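Side-chain contacts in class I phosphodiesterase PDEB1 (Leishmania major, PDB 2R8Q), which is a phosphodiesterase catalytic domain built of helices, of the HD clan, with zinc and magnesium ions and 3-isobutyl-1-methylxanthine bound in the model: residues A[133-138]-A[189-194]; A[221-226]-A[314-319]; A[232-235]-A[241-244]; A[268-273]-A[300-305]. All coordinates share one frame; numbering follows the deposited sequence.

Contact 1 of 4, residues A[133-138]-A[189-194]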
loop_
_atom_site.group_PDB
_atom_site.type_symbol
_atom_site.label_atom_id
_atom_site.label_comp_id
_atom_site.label_asym_id
_atom_site.label_seq_id
_atom_site.Cartn_x
_atom_site.Cartn_y
_atom_site.Cartn_z
ATOM N N LEU A 133 13.916 12.102 -11.537
ATOM C CA LEU A 133 13.242 11.464 -12.661
ATOM C C LEU A 133 13.920 10.144 -13.038
ATOM O O LEU A 133 13.254 9.128 -13.260
ATOM C CB LEU A 133 13.226 12.407 -13.868
ATOM C CG LEU A 133 12.554 11.891 -15.143
ATOM C CD1 LEU A 133 11.095 11.530 -14.859
ATOM C CD2 LEU A 133 12.630 12.966 -16.220
ATOM N N LEU A 134 15.250 10.152 -13.086
ATOM C CA LEU A 134 15.996 8.950 -13.443
ATOM C C LEU A 134 15.850 7.852 -12.392
ATOM O O LEU A 134 15.725 6.673 -12.735
ATOM C CB LEU A 134 17.472 9.299 -13.668
ATOM C CG LEU A 134 17.688 10.187 -14.898
ATOM C CD1 LEU A 134 19.122 10.698 -14.930
ATOM C CD2 LEU A 134 17.378 9.395 -16.164
ATOM N N VAL A 135 15.862 8.239 -11.119
ATOM C CA VAL A 135 15.706 7.290 -10.027
ATOM C C VAL A 135 14.297 6.700 -10.079
ATOM O O VAL A 135 14.109 5.496 -9.912
ATOM C CB VAL A 135 15.917 7.987 -8.660
ATOM C CG1 VAL A 135 15.427 7.094 -7.523
ATOM C CG2 VAL A 135 17.392 8.319 -8.481
ATOM N N THR A 136 13.312 7.560 -10.324
ATOM C CA THR A 136 11.919 7.134 -10.390
ATOM C C THR A 136 11.696 6.066 -11.457
ATOM O O THR A 136 10.897 5.149 -11.272
ATOM C CB THR A 136 10.994 8.337 -10.666
ATOM O OG1 THR A 136 11.119 9.276 -9.592
ATOM C CG2 THR A 136 9.540 7.893 -10.760
ATOM N N ALA A 137 12.403 6.176 -12.575
ATOM C CA ALA A 137 12.252 5.187 -13.632
ATOM C C ALA A 137 12.461 3.764 -13.101
ATOM O O ALA A 137 11.757 2.840 -13.495
ATOM C CB ALA A 137 13.239 5.476 -14.764
ATOM N N LEU A 138 13.415 3.591 -12.190
ATOM C CA LEU A 138 13.713 2.267 -11.654
ATOM C C LEU A 138 12.668 1.685 -10.705
ATOM O O LEU A 138 12.606 0.469 -10.528
ATOM C CB LEU A 138 15.085 2.282 -10.964
ATOM C CG LEU A 138 16.265 2.629 -11.878
ATOM C CD1 LEU A 138 17.541 2.756 -11.054
ATOM C CD2 LEU A 138 16.418 1.554 -12.948
ATOM N N ALA A 189 20.159 1.864 1.093
ATOM C CA ALA A 189 19.705 2.031 -0.286
ATOM C C ALA A 189 18.998 3.362 -0.514
ATOM O O ALA A 189 18.403 3.581 -1.568
ATOM C CB ALA A 189 18.775 0.878 -0.667
ATOM N N ASP A 190 19.076 4.257 0.464
ATOM C CA ASP A 190 18.414 5.551 0.353
ATOM C C ASP A 190 19.182 6.534 -0.529
ATOM O O ASP A 190 20.074 7.243 -0.057
ATOM C CB ASP A 190 18.190 6.127 1.756
ATOM C CG ASP A 190 17.541 7.496 1.732
ATOM O OD1 ASP A 190 16.931 7.856 0.703
ATOM O OD2 ASP A 190 17.632 8.213 2.752
ATOM N N VAL A 191 18.826 6.582 -1.812
ATOM C CA VAL A 191 19.497 7.468 -2.755
ATOM C C VAL A 191 19.160 8.947 -2.565
ATOM O O VAL A 191 19.631 9.797 -3.318
ATOM C CB VAL A 191 19.220 7.052 -4.221
ATOM C CG1 VAL A 191 19.805 5.667 -4.476
ATOM C CG2 VAL A 191 17.725 7.058 -4.503
ATOM N N PHE A 192 18.344 9.242 -1.557
ATOM C CA PHE A 192 17.980 10.621 -1.228
ATOM C C PHE A 192 18.694 10.982 0.080
ATOM O O PHE A 192 18.419 12.021 0.689
ATOM C CB PHE A 192 16.465 10.750 -1.020
ATOM C CG PHE A 192 15.646 10.562 -2.272
ATOM C CD1 PHE A 192 14.290 10.253 -2.180
ATOM C CD2 PHE A 192 16.212 10.713 -3.533
ATOM C CE1 PHE A 192 13.511 10.095 -3.329
ATOM C CE2 PHE A 192 15.439 10.558 -4.690
ATOM C CZ PHE A 192 14.086 10.248 -4.582
ATOM N N GLU A 193 19.619 10.119 0.495
ATOM C CA GLU A 193 20.359 10.301 1.746
ATOM C C GLU A 193 21.109 11.625 1.877
ATOM O O GLU A 193 21.310 12.113 2.989
ATOM C CB GLU A 193 21.347 9.140 1.945
ATOM C CG GLU A 193 22.575 9.185 1.035
ATOM C CD GLU A 193 23.496 7.991 1.228
ATOM O OE1 GLU A 193 23.476 7.401 2.328
ATOM O OE2 GLU A 193 24.244 7.654 0.283
ATOM N N GLY A 194 21.523 12.202 0.753
ATOM C CA GLY A 194 22.265 13.451 0.800
ATOM C C GLY A 194 21.426 14.709 0.694
ATOM O O GLY A 194 21.956 15.819 0.737
#
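A type I beta turn running from D190 to E193, in the loop between helices 171-184 and 197-212, lays V191 and F192 against V135 of helix 127-139, within the all-helical phosphodiesterase domain. The contact is small, buried and wholly apolar. V135 and V191 reach toward each other tip to tip: CG1 of V135 lies 3.8 Å from CG2 of V191, while its other methyl, CG2, stands 4.2 Å from the same V191 atom. That V191 methyl sits between its own backbone N and carbonyl carbon (chi1 -64°), which aims it at the helix. The F192 ring joins more loosely: V135 CG1 approaches it obliquely, 4.5 Å from F192 CE2. Further round, F86 of helix 80-92 touches both valines, and Y204 meets the F192 ring edge-to-face; the V191 carbonyl accepts a hydrogen bond from Y131 OH, one more tie between the loop and helix 127-139. The turn that presents these side chains is pinned from within. Its backbone closes through E193 N to D190 O, and D190 adds an Asx turn: F192 N donates to D190 OD1 at 3.0 Å, approaching from above the carboxylate plane, 58° out of it.

Contact 2 of 4, residues A[221-226]-A[314-319]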
loop_
_atom_site.group_PDB
_atom_site.type_symbol
_atom_site.label_atom_id
_atom_site.label_comp_id
_atom_site.label_asym_id
_atom_site.label_seq_id
_atom_site.Cartn_x
_atom_site.Cartn_y
_atom_site.Cartn_z
ATOM N N ASP A 221 -6.324 12.850 -20.021
ATOM C CA ASP A 221 -6.257 13.998 -19.126
ATOM C C ASP A 221 -4.829 14.526 -19.025
ATOM O O ASP A 221 -4.602 15.739 -19.016
ATOM C CB ASP A 221 -6.767 13.614 -17.736
ATOM C CG ASP A 221 -6.895 14.808 -16.819
ATOM O OD1 ASP A 221 -7.668 15.729 -17.152
ATOM O OD2 ASP A 221 -6.225 14.826 -15.766
ATOM N N ALA A 222 -3.872 13.609 -18.950
ATOM C CA ALA A 222 -2.464 13.972 -18.852
ATOM C C ALA A 222 -2.034 14.788 -20.066
ATOM O O ALA A 222 -1.315 15.780 -19.938
ATOM C CB ALA A 222 -1.610 12.711 -18.742
ATOM N N LEU A 223 -2.471 14.367 -21.248
ATOM C CA LEU A 223 -2.114 15.085 -22.466
ATOM C C LEU A 223 -2.832 16.431 -22.516
ATOM O O LEU A 223 -2.260 17.427 -22.957
ATOM C CB LEU A 223 -2.456 14.250 -23.706
ATOM C CG LEU A 223 -2.093 14.855 -25.068
ATOM C CD1 LEU A 223 -0.639 15.303 -25.072
ATOM C CD2 LEU A 223 -2.339 13.824 -26.164
ATOM N N SER A 224 -4.080 16.455 -22.055
ATOM C CA SER A 224 -4.871 17.683 -22.030
ATOM C C SER A 224 -4.184 18.748 -21.181
ATOM O O SER A 224 -4.063 19.902 -21.592
ATOM C CB SER A 224 -6.265 17.400 -21.461
ATOM O OG SER A 224 -7.006 18.599 -21.276
ATOM N N ARG A 225 -3.739 18.357 -19.990
ATOM C CA ARG A 225 -3.074 19.291 -19.096
ATOM C C ARG A 225 -1.731 19.735 -19.664
ATOM O O ARG A 225 -1.341 20.893 -19.507
ATOM C CB ARG A 225 -2.917 18.668 -17.703
ATOM C CG ARG A 225 -4.260 18.533 -16.980
ATOM C CD ARG A 225 -4.144 17.986 -15.565
ATOM N NE ARG A 225 -3.706 16.596 -15.535
ATOM C CZ ARG A 225 -2.465 16.209 -15.257
ATOM N NH1 ARG A 225 -1.536 17.113 -14.980
ATOM N NH2 ARG A 225 -2.152 14.920 -15.258
ATOM N N PHE A 226 -1.031 18.824 -20.337
ATOM C CA PHE A 226 0.253 19.165 -20.943
ATOM C C PHE A 226 0.032 20.202 -22.038
ATOM O O PHE A 226 0.802 21.153 -22.174
ATOM C CB PHE A 226 0.913 17.934 -21.571
ATOM C CG PHE A 226 2.121 18.265 -22.406
ATOM C CD1 PHE A 226 3.352 18.508 -21.810
ATOM C CD2 PHE A 226 2.010 18.387 -23.789
ATOM C CE1 PHE A 226 4.461 18.874 -22.580
ATOM C CE2 PHE A 226 3.110 18.752 -24.565
ATOM C CZ PHE A 226 4.335 18.996 -23.959
ATOM N N ALA A 314 0.399 6.238 -28.871
ATOM C CA ALA A 314 1.783 6.702 -28.893
ATOM C C ALA A 314 2.150 7.696 -29.989
ATOM O O ALA A 314 2.897 8.646 -29.742
ATOM C CB ALA A 314 2.721 5.503 -28.952
ATOM N N GLY A 315 1.642 7.473 -31.197
ATOM C CA GLY A 315 1.945 8.361 -32.305
ATOM C C GLY A 315 1.568 9.805 -32.047
ATOM O O GLY A 315 2.415 10.699 -32.122
ATOM N N LYS A 316 0.295 10.041 -31.743
ATOM C CA LYS A 316 -0.173 11.393 -31.474
ATOM C C LYS A 316 0.514 11.968 -30.242
ATOM O O LYS A 316 0.852 13.150 -30.209
ATOM C CB LYS A 316 -1.689 11.414 -31.259
ATOM C CG LYS A 316 -2.218 12.795 -30.883
ATOM C CD LYS A 316 -3.711 12.787 -30.595
ATOM C CE LYS A 316 -4.183 14.165 -30.155
ATOM N NZ LYS A 316 -5.637 14.186 -29.831
ATOM N N PHE A 317 0.722 11.130 -29.231
ATOM C CA PHE A 317 1.359 11.592 -28.003
ATOM C C PHE A 317 2.727 12.203 -28.272
ATOM O O PHE A 317 3.009 13.317 -27.832
ATOM C CB PHE A 317 1.499 10.449 -26.991
ATOM C CG PHE A 317 2.030 10.892 -25.651
ATOM C CD1 PHE A 317 1.296 11.763 -24.852
ATOM C CD2 PHE A 317 3.268 10.447 -25.195
ATOM C CE1 PHE A 317 1.785 12.187 -23.616
ATOM C CE2 PHE A 317 3.766 10.864 -23.958
ATOM C CZ PHE A 317 3.023 11.736 -23.171
ATOM N N PHE A 318 3.587 11.484 -28.985
ATOM C CA PHE A 318 4.913 12.024 -29.271
ATOM C C PHE A 318 4.862 13.236 -30.195
ATOM O O PHE A 318 5.580 14.211 -29.987
ATOM C CB PHE A 318 5.833 10.947 -29.860
ATOM C CG PHE A 318 6.508 10.096 -28.816
ATOM C CD1 PHE A 318 5.921 8.915 -28.369
ATOM C CD2 PHE A 318 7.707 10.506 -28.244
ATOM C CE1 PHE A 318 6.521 8.157 -27.360
ATOM C CE2 PHE A 318 8.316 9.758 -27.234
ATOM C CZ PHE A 318 7.722 8.582 -26.791
ATOM N N ARG A 319 4.012 13.182 -31.214
ATOM C CA ARG A 319 3.892 14.305 -32.133
ATOM C C ARG A 319 3.473 15.557 -31.364
ATOM O O ARG A 319 4.004 16.645 -31.589
ATOM C CB ARG A 319 2.868 13.975 -33.223
ATOM C CG ARG A 319 3.313 12.825 -34.115
ATOM C CD ARG A 319 2.138 12.129 -34.778
ATOM N NE ARG A 319 2.558 10.905 -35.456
ATOM C CZ ARG A 319 1.729 9.936 -35.829
ATOM N NH1 ARG A 319 0.429 10.045 -35.589
ATOM N NH2 ARG A 319 2.200 8.858 -36.443
#
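L223 and F317 meet because each holds CG anti to its backbone N, with chi1 of -178° and -175°, so that each side chain extends from its helix and slides past the other in the opposite direction. L223 CD1 ends 4.0 Å from F317 CD1, coming to the ring obliquely. The second methyl of the leucine, CD2, looks to K316, whose chain is extended from chi1 through chi4; K316 CE passes 4.4 Å from L223 CD2, so the aliphatic part of this exposed lysine borders the leucine. The two pieces belong to helices 219-232 and 302-324 of the all-helical domain, and helix 239-254 packs against both: T248 touches F226 and F317, and K251 makes a cation-pi interaction with the F317 ring. The H219 ring also meets F317, the two planes inclined at about 55°. The F317 side chain is about 12 Å from the zinc ion, too far to belong to the metal site. Within helix 219-232, R225 NE forms a salt bridge with D221 OD2 at 3.1 Å, one turn back; the acceptor oxygen lies close to the guanidinium plane but is itself approached from above the carboxylate plane. On helix 302-324, R319 lies back along its own helix; G315 C sits 3.4 Å from one face of the R319 guanidinium, offset toward the rim, while R319 NH2 hydrogen-bonds to N337 OD1, on helix 330-348.

Contact 3 of 4, residues A[232-235]-A[241-244]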
loop_
_atom_site.group_PDB
_atom_site.type_symbol
_atom_site.label_atom_id
_atom_site.label_comp_id
_atom_site.label_asym_id
_atom_site.label_seq_id
_atom_site.Cartn_x
_atom_site.Cartn_y
_atom_site.Cartn_z
ATOM N N SER A 232 -0.734 28.047 -22.520
ATOM C CA SER A 232 -0.545 29.213 -21.668
ATOM C C SER A 232 0.905 29.691 -21.633
ATOM O O SER A 232 1.171 30.855 -21.330
ATOM C CB SER A 232 -1.031 28.910 -20.246
ATOM O OG SER A 232 -0.398 27.761 -19.713
ATOM N N GLY A 233 1.835 28.795 -21.944
ATOM C CA GLY A 233 3.240 29.161 -21.951
ATOM C C GLY A 233 4.042 28.590 -20.793
ATOM O O GLY A 233 3.780 28.900 -19.630
ATOM N N PHE A 234 5.026 27.754 -21.116
ATOM C CA PHE A 234 5.880 27.140 -20.105
ATOM C C PHE A 234 6.765 28.172 -19.409
ATOM O O PHE A 234 7.409 29.001 -20.060
ATOM C CB PHE A 234 6.775 26.071 -20.745
ATOM C CG PHE A 234 7.813 25.505 -19.813
ATOM C CD1 PHE A 234 7.467 24.569 -18.842
ATOM C CD2 PHE A 234 9.135 25.934 -19.888
ATOM C CE1 PHE A 234 8.426 24.070 -17.957
ATOM C CE2 PHE A 234 10.101 25.441 -19.010
ATOM C CZ PHE A 234 9.744 24.507 -18.041
ATOM N N GLU A 235 6.791 28.123 -18.082
ATOM C CA GLU A 235 7.621 29.028 -17.296
ATOM C C GLU A 235 8.508 28.171 -16.407
ATOM O O GLU A 235 8.025 27.514 -15.486
ATOM C CB GLU A 235 6.749 29.952 -16.449
ATOM C CG GLU A 235 5.934 30.927 -17.280
ATOM C CD GLU A 235 5.103 31.861 -16.431
ATOM O OE1 GLU A 235 5.691 32.622 -15.634
ATOM O OE2 GLU A 235 3.861 31.834 -16.563
ATOM N N HIS A 241 4.835 23.652 -13.408
ATOM C CA HIS A 241 5.100 23.460 -14.824
ATOM C C HIS A 241 6.174 22.394 -14.988
ATOM O O HIS A 241 6.044 21.480 -15.810
ATOM C CB HIS A 241 5.574 24.762 -15.469
ATOM C CG HIS A 241 4.467 25.719 -15.779
ATOM N ND1 HIS A 241 4.642 26.819 -16.591
ATOM C CD2 HIS A 241 3.166 25.731 -15.402
ATOM C CE1 HIS A 241 3.496 27.467 -16.704
ATOM N NE2 HIS A 241 2.584 26.827 -15.992
ATOM N N ARG A 242 7.238 22.509 -14.201
ATOM C CA ARG A 242 8.321 21.545 -14.283
ATOM C C ARG A 242 7.849 20.167 -13.827
ATOM O O ARG A 242 8.315 19.145 -14.338
ATOM C CB ARG A 242 9.526 22.018 -13.459
ATOM C CG ARG A 242 10.055 23.382 -13.892
ATOM C CD ARG A 242 11.481 23.604 -13.409
ATOM N NE ARG A 242 11.612 23.286 -11.992
ATOM C CZ ARG A 242 11.174 24.056 -11.001
ATOM N NH1 ARG A 242 10.579 25.216 -11.258
ATOM N NH2 ARG A 242 11.307 23.651 -9.746
ATOM N N ARG A 243 6.916 20.129 -12.877
ATOM C CA ARG A 243 6.405 18.844 -12.408
ATOM C C ARG A 243 5.647 18.155 -13.537
ATOM O O ARG A 243 5.805 16.952 -13.755
ATOM C CB ARG A 243 5.475 19.019 -11.203
ATOM C CG ARG A 243 4.991 17.690 -10.610
ATOM C CD ARG A 243 6.173 16.796 -10.241
ATOM N NE ARG A 243 7.203 17.542 -9.520
ATOM C CZ ARG A 243 7.177 17.792 -8.216
ATOM N NH1 ARG A 243 6.177 17.346 -7.465
ATOM N NH2 ARG A 243 8.143 18.514 -7.665
ATOM N N LEU A 244 4.824 18.915 -14.257
ATOM C CA LEU A 244 4.066 18.353 -15.365
ATOM C C LEU A 244 5.031 17.884 -16.460
ATOM O O LEU A 244 4.770 16.898 -17.149
ATOM C CB LEU A 244 3.079 19.388 -15.916
ATOM C CG LEU A 244 2.191 18.946 -17.084
ATOM C CD1 LEU A 244 1.524 17.612 -16.780
ATOM C CD2 LEU A 244 1.145 20.020 -17.338
HETATM O O HOH W 1 0.291 28.366 -16.846
#
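H241 leaves its helix with CG anti to the carbonyl carbon (chi1 -79°), which points the imidazole at the backbone of G233 to E235. H241 CB packs 3.8 Å from F234 CE1, meeting that ring obliquely as the two side chains slide past each other. H241 CG passes 4.0 Å from the carbonyl O of E235. At ND1 the polar contact is made: E235 N donates to H241 ND1 at 2.9 Å, with an N-H...N angle of 155° and the donor only 1° out of the ring plane. ND1 is thus an acceptor here. H241 CE1 then lies 3.3 Å from G233 O, and H241 NE2 at the tip reaches a water 2.9 Å away, also in the ring plane, which donates a hydrogen bond to S232 OG. Partners in the ring plane at both nitrogens restrain the rotation of the imidazole. This is a helix-loop-helix connection: helix 219-232 ends at S232, and G233, the first residue beyond it, has positive phi and turns the chain away, while the histidine at the start of helix 239-254 holds the linking loop. F234 also leans on R242, its CZ 4.3 Å from R242 CG, and on L124 and L325 of other loops. The R242 guanidinium turns to other partners, with salt bridges to E129 from NE and to D239 from NH2.

Contact 4 of 4, residues A[268-273]-A[300-305]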
loop_
_atom_site.group_PDB
_atom_site.type_symbol
_atom_site.label_atom_id
_atom_site.label_comp_id
_atom_site.label_asym_id
_atom_site.label_seq_id
_atom_site.Cartn_x
_atom_site.Cartn_y
_atom_site.Cartn_z
ATOM N N TRP A 268 10.507 -5.426 -28.520
ATOM C CA TRP A 268 9.730 -4.995 -27.364
ATOM C C TRP A 268 8.276 -5.393 -27.586
ATOM O O TRP A 268 7.604 -5.849 -26.663
ATOM C CB TRP A 268 9.806 -3.478 -27.173
ATOM C CG TRP A 268 11.082 -2.967 -26.573
ATOM C CD1 TRP A 268 11.950 -2.078 -27.139
ATOM C CD2 TRP A 268 11.609 -3.268 -25.273
ATOM N NE1 TRP A 268 12.981 -1.802 -26.275
ATOM C CE2 TRP A 268 12.797 -2.520 -25.122
ATOM C CE3 TRP A 268 11.192 -4.094 -24.221
ATOM C CZ2 TRP A 268 13.578 -2.573 -23.957
ATOM C CZ3 TRP A 268 11.970 -4.149 -23.058
ATOM C CH2 TRP A 268 13.150 -3.390 -22.940
ATOM N N ALA A 269 7.792 -5.210 -28.813
ATOM C CA ALA A 269 6.406 -5.548 -29.135
ATOM C C ALA A 269 6.108 -7.025 -28.894
ATOM O O ALA A 269 5.002 -7.384 -28.479
ATOM C CB ALA A 269 6.095 -5.174 -30.585
ATOM N N MET A 270 7.088 -7.884 -29.157
ATOM C CA MET A 270 6.906 -9.317 -28.943
ATOM C C MET A 270 6.744 -9.587 -27.450
ATOM O O MET A 270 5.929 -10.414 -27.047
ATOM C CB MET A 270 8.107 -10.099 -29.484
ATOM C CG MET A 270 8.259 -10.029 -30.990
ATOM S SD MET A 270 9.742 -10.906 -31.543
ATOM C CE MET A 270 9.701 -10.577 -33.300
ATOM N N ALA A 271 7.523 -8.881 -26.629
ATOM C CA ALA A 271 7.453 -9.053 -25.184
ATOM C C ALA A 271 6.110 -8.566 -24.637
ATOM O O ALA A 271 5.492 -9.241 -23.815
ATOM C CB ALA A 271 8.602 -8.307 -24.511
ATOM N N VAL A 272 5.669 -7.392 -25.085
ATOM C CA VAL A 272 4.384 -6.852 -24.641
ATOM C C VAL A 272 3.274 -7.824 -25.028
ATOM O O VAL A 272 2.412 -8.161 -24.214
ATOM C CB VAL A 272 4.067 -5.484 -25.297
ATOM C CG1 VAL A 272 2.652 -5.046 -24.927
ATOM C CG2 VAL A 272 5.066 -4.443 -24.842
ATOM N N THR A 273 3.310 -8.279 -26.275
ATOM C CA THR A 273 2.302 -9.201 -26.777
ATOM C C THR A 273 2.198 -10.471 -25.946
ATOM O O THR A 273 1.098 -10.895 -25.589
ATOM C CB THR A 273 2.583 -9.572 -28.246
ATOM O OG1 THR A 273 2.506 -8.388 -29.049
ATOM C CG2 THR A 273 1.560 -10.590 -28.751
ATOM N N ASN A 300 -3.414 -12.700 -33.740
ATOM C CA ASN A 300 -3.367 -11.401 -34.399
ATOM C C ASN A 300 -1.974 -11.102 -34.944
ATOM O O ASN A 300 -0.974 -11.617 -34.443
ATOM C CB ASN A 300 -3.780 -10.297 -33.422
ATOM C CG ASN A 300 -5.194 -10.472 -32.909
ATOM O OD1 ASN A 300 -6.148 -10.512 -33.684
ATOM N ND2 ASN A 300 -5.336 -10.577 -31.592
ATOM N N GLU A 301 -1.921 -10.263 -35.973
ATOM C CA GLU A 301 -0.661 -9.879 -36.597
ATOM C C GLU A 301 0.030 -8.827 -35.733
ATOM O O GLU A 301 -0.597 -7.852 -35.317
ATOM C CB GLU A 301 -0.927 -9.302 -37.990
ATOM C CG GLU A 301 0.317 -9.117 -38.838
ATOM C CD GLU A 301 0.931 -10.437 -39.259
ATOM O OE1 GLU A 301 0.251 -11.203 -39.976
ATOM O OE2 GLU A 301 2.087 -10.710 -38.873
ATOM N N LEU A 302 1.319 -9.023 -35.465
ATOM C CA LEU A 302 2.072 -8.076 -34.645
ATOM C C LEU A 302 1.976 -6.670 -35.234
ATOM O O LEU A 302 1.803 -5.691 -34.506
ATOM C CB LEU A 302 3.540 -8.506 -34.554
ATOM C CG LEU A 302 4.432 -7.802 -33.524
ATOM C CD1 LEU A 302 3.938 -8.097 -32.117
ATOM C CD2 LEU A 302 5.865 -8.284 -33.681
ATOM N N ALA A 303 2.078 -6.581 -36.559
ATOM C CA ALA A 303 2.013 -5.303 -37.262
ATOM C C ALA A 303 0.706 -4.547 -37.024
ATOM O O ALA A 303 0.708 -3.330 -36.841
ATOM C CB ALA A 303 2.220 -5.524 -38.760
ATOM N N ARG A 304 -0.410 -5.268 -37.032
ATOM C CA ARG A 304 -1.713 -4.651 -36.817
ATOM C C ARG A 304 -1.815 -3.985 -35.446
ATOM O O ARG A 304 -2.287 -2.852 -35.332
ATOM C CB ARG A 304 -2.817 -5.700 -36.967
ATOM C CG ARG A 304 -4.187 -5.226 -36.527
ATOM C CD ARG A 304 -5.256 -6.221 -36.933
ATOM N NE ARG A 304 -5.263 -6.411 -38.378
ATOM C CZ ARG A 304 -6.193 -7.087 -39.043
ATOM N NH1 ARG A 304 -7.204 -7.645 -38.394
ATOM N NH2 ARG A 304 -6.113 -7.197 -40.360
ATOM N N GLY A 305 -1.368 -4.690 -34.411
ATOM C CA GLY A 305 -1.424 -4.148 -33.065
ATOM C C GLY A 305 -0.543 -2.928 -32.871
ATOM O O GLY A 305 -0.915 -1.988 -32.163
#
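The carbonyl group of A269, whose O lies 3.9 Å from L302 CD1, takes a donor on each face of its plane: T273 N from one, T273 OG1 from the other. The hydroxyl bond is 2.8 Å from T273 OG1 to A269 O, with a C=O...O angle of 148° and the donor tilted 31° from the carbonyl plane. This extra bond to the preceding turn is made possible by OG1 standing beside the backbone N (chi1 -62°), and it settles where the hydroxyl faces. L302 inserts its branched tip beside that pair. L302 CD1 is 3.4 Å from T273 OG1, the two side chains crossing obliquely, and 3.9 Å from A269 CB. L302 CD2 turns to the other flank and meets M270 CG at 4.0 Å; there the leucine and the methionine lie at about a right angle. L302 can span all three because its CG is anti to the backbone N, carrying the tip out toward the neighbouring helix. In the all-helical domain the contact joins helix 262-285 to the first turn of helix 302-324, where E301 occupies the N-cap position and L302 follows directly. Both helices line the 3-isobutyl-1-methylxanthine pocket, the first through V272 and F276, the second through Q306 and F309. The A269 side chain is about 5 Å from that ligand, while V272 touches it. W343 of helix 330-348 also packs on L302, and E301 OE1 forms a salt bridge with R350 NH1.

How the contacts relate
Contacts 2 and 3 are direct neighbours, with centres 15 Å apart: L244 CD2 lies 3.4 Å from R225 O, so helices 219-232 and 239-254 are packed together as well as consecutive. Contact 4 shares helix 302-324 with contact 2, yet their centres are 22 Å apart and they do not touch; contact 4 borders the 3-isobutyl-1-methylxanthine pocket, whereas F317 of contact 2 stays about 11 Å from that ligand. Contacts 1 and 4 lie on opposite sides of the chain's centre, 32 Å between centres. Helix 127-139 of contact 1 leads directly to zinc ligands H140 and D141, and helix 239-254 of contact 3 ends at another, D254.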